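Local coordinates for protein glutamate receptor IIB (Drosophila melanogaster, PDB 4WXJ) that binds glutamate through its extracellular ligand-binding domain and probably serves as a subunit of a glutamate-gated ion channel in the postsynaptic muscle membrane, at residues V44-M49 with L245-R250. Sequence-based numbering, arbitrary orientation.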
loop_
_atom_site.group_PDB
_atom_site.type_symbol
_atom_site.label_atom_id
_atom_site.label_comp_id
_atom_site.label_asym_id
_atom_site.label_seq_id
_atom_site.Cartn_x
_atom_site.Cartn_y
_atom_site.Cartn_z
ATOM N N VAL A 44 -0.607 7.235 -11.412
ATOM C CA VAL A 44 -0.232 8.091 -12.532
ATOM C C VAL A 44 -1.456 8.850 -13.039
ATOM O O VAL A 44 -1.411 10.069 -13.207
ATOM C CB VAL A 44 0.395 7.279 -13.682
ATOM C CG1 VAL A 44 0.710 8.182 -14.874
ATOM C CG2 VAL A 44 1.659 6.575 -13.206
ATOM N N ASP A 45 -2.545 8.127 -13.283
ATOM C CA ASP A 45 -3.793 8.748 -13.713
ATOM C C ASP A 45 -4.286 9.791 -12.710
ATOM O O ASP A 45 -4.749 10.862 -13.103
ATOM C CB ASP A 45 -4.880 7.688 -13.915
ATOM C CG ASP A 45 -4.628 6.808 -15.127
ATOM O OD1 ASP A 45 -3.735 7.133 -15.939
ATOM O OD2 ASP A 45 -5.341 5.791 -15.270
ATOM N N LEU A 46 -4.186 9.481 -11.420
ATOM C CA LEU A 46 -4.735 10.358 -10.389
ATOM C C LEU A 46 -3.949 11.665 -10.284
ATOM O O LEU A 46 -4.526 12.719 -10.019
ATOM C CB LEU A 46 -4.759 9.645 -9.034
ATOM C CG LEU A 46 -5.306 10.459 -7.856
ATOM C CD1 LEU A 46 -6.707 10.989 -8.144
ATOM C CD2 LEU A 46 -5.307 9.625 -6.583
ATOM N N ILE A 47 -2.638 11.600 -10.492
ATOM C CA ILE A 47 -1.809 12.802 -10.464
ATOM C C ILE A 47 -2.092 13.660 -11.696
ATOM O O ILE A 47 -2.138 14.887 -11.605
ATOM C CB ILE A 47 -0.303 12.463 -10.400
ATOM C CG1 ILE A 47 0.049 11.809 -9.058
ATOM C CG2 ILE A 47 0.549 13.715 -10.611
ATOM C CD1 ILE A 47 -0.109 12.711 -7.840
ATOM N N TYR A 48 -2.274 13.015 -12.844
ATOM C CA TYR A 48 -2.663 13.717 -14.065
ATOM C C TYR A 48 -4.002 14.422 -13.881
ATOM O O TYR A 48 -4.161 15.582 -14.261
ATOM C CB TYR A 48 -2.750 12.752 -15.252
ATOM C CG TYR A 48 -1.461 12.604 -16.029
ATOM C CD1 TYR A 48 -1.037 13.598 -16.902
ATOM C CD2 TYR A 48 -0.674 11.468 -15.901
ATOM C CE1 TYR A 48 0.139 13.467 -17.617
ATOM C CE2 TYR A 48 0.503 11.327 -16.613
ATOM C CZ TYR A 48 0.905 12.330 -17.469
ATOM O OH TYR A 48 2.075 12.193 -18.180
ATOM N N MET A 49 -4.963 13.711 -13.299
ATOM C CA MET A 49 -6.289 14.265 -13.051
ATOM C C MET A 49 -6.218 15.432 -12.072
ATOM O O MET A 49 -6.894 16.446 -12.253
ATOM C CB MET A 49 -7.228 13.182 -12.513
ATOM C CG MET A 49 -7.555 12.091 -13.521
ATOM S SD MET A 49 -8.092 10.548 -12.754
ATOM C CE MET A 49 -9.697 11.022 -12.121
ATOM N N LEU A 245 -11.528 15.471 -3.534
ATOM C CA LEU A 245 -12.950 15.438 -3.221
ATOM C C LEU A 245 -13.816 15.775 -4.437
ATOM O O LEU A 245 -14.916 15.246 -4.583
ATOM C CB LEU A 245 -13.254 16.399 -2.070
ATOM C CG LEU A 245 -12.683 15.952 -0.722
ATOM C CD1 LEU A 245 -12.663 17.103 0.271
ATOM C CD2 LEU A 245 -13.480 14.783 -0.164
ATOM N N ARG A 246 -13.324 16.650 -5.311
ATOM C CA ARG A 246 -14.037 16.960 -6.549
ATOM C C ARG A 246 -14.157 15.710 -7.413
ATOM O O ARG A 246 -15.250 15.344 -7.848
ATOM C CB ARG A 246 -13.325 18.066 -7.331
ATOM C CG ARG A 246 -14.009 18.441 -8.644
ATOM C CD ARG A 246 -15.280 19.235 -8.398
ATOM N NE ARG A 246 -15.048 20.668 -8.551
ATOM C CZ ARG A 246 -15.824 21.617 -8.034
ATOM N NH1 ARG A 246 -16.889 21.297 -7.312
ATOM N NH2 ARG A 246 -15.525 22.893 -8.234
ATOM N N LEU A 247 -13.021 15.063 -7.659
ATOM C CA LEU A 247 -12.980 13.852 -8.468
ATOM C C LEU A 247 -13.843 12.754 -7.855
ATOM O O LEU A 247 -14.487 11.986 -8.569
ATOM C CB LEU A 247 -11.538 13.365 -8.621
ATOM C CG LEU A 247 -10.568 14.347 -9.288
ATOM C CD1 LEU A 247 -9.139 13.825 -9.220
ATOM C CD2 LEU A 247 -10.971 14.617 -10.729
ATOM N N SER A 248 -13.853 12.684 -6.528
ATOM C CA SER A 248 -14.653 11.692 -5.822
ATOM C C SER A 248 -16.143 11.923 -6.046
ATOM O O SER A 248 -16.871 11.013 -6.437
ATOM C CB SER A 248 -14.347 11.724 -4.324
ATOM O OG SER A 248 -15.123 10.765 -3.627
ATOM N N GLU A 249 -16.586 13.151 -5.802
ATOM C CA GLU A 249 -18.003 13.480 -5.876
ATOM C C GLU A 249 -18.530 13.418 -7.311
ATOM O O GLU A 249 -19.709 13.154 -7.529
ATOM C CB GLU A 249 -18.247 14.867 -5.271
ATOM C CG GLU A 249 -17.994 14.911 -3.766
ATOM C CD GLU A 249 -18.039 16.314 -3.187
ATOM O OE1 GLU A 249 -18.378 17.261 -3.927
ATOM O OE2 GLU A 249 -17.730 16.467 -1.984
ATOM N N ARG A 250 -17.654 13.653 -8.283
ATOM C CA ARG A 250 -18.024 13.514 -9.692
ATOM C C ARG A 250 -18.221 12.052 -10.084
ATOM O O ARG A 250 -18.909 11.751 -11.061
ATOM C CB ARG A 250 -16.960 14.143 -10.588
ATOM C CG ARG A 250 -16.949 15.659 -10.575
ATOM C CD ARG A 250 -18.071 16.241 -11.421
ATOM N NE ARG A 250 -18.006 17.700 -11.444
ATOM C CZ ARG A 250 -18.577 18.498 -10.546
ATOM N NH1 ARG A 250 -19.282 17.992 -9.540
ATOM N NH2 ARG A 250 -18.447 19.813 -10.658
#
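Leu247 reaches across from helix 237-250 to Leu46 and Met49 of helix 42-54, and this apolar meeting is the whole of the direct contact between 44-49 and 245-250. Ahead of it on the second helix, Leu245 turns to another neighbour, Val111 of strand 108-123, while Arg246 makes a weak, long ion pair with Glu53, farther along the first helix. Leu247 itself points at the opposite helix; CG anti to its own carbonyl carbon (chi1 -60°) and an extended chi2 of 173° together carry CD1 toward helix 42-54. CD1 does most of the touching: it lies 3.9 Å from Leu46 CD1, methyl against methyl, and equally 3.9 Å from Met49 CB, close to the root of that side chain. CD2 meets the far end of the same methionine, 4.1 Å from Met49 CE. A bend about the Met49 CG-SD bond (chi3 70°) brings CE up against both methyls of Leu247. Both helices belong to the clamshell ligand-binding domain of an ionotropic glutamate receptor: helix 42-54 comes from the S1 segment, and helix 237-250, late in S2, returns to pack on the S1-built lobe 1. The bound glutamate is remote, about 14 Å from the side chain of Leu46. At 8.1 Å, the CA atoms of Met49 and Leu247 are the nearest across the pair, leaving room for one layer of side chains. Beyond Leu247, Ser248 leans on Leu253 of helix 252-261, which also touches Leu46, and Glu252 of that helix packs against Met49.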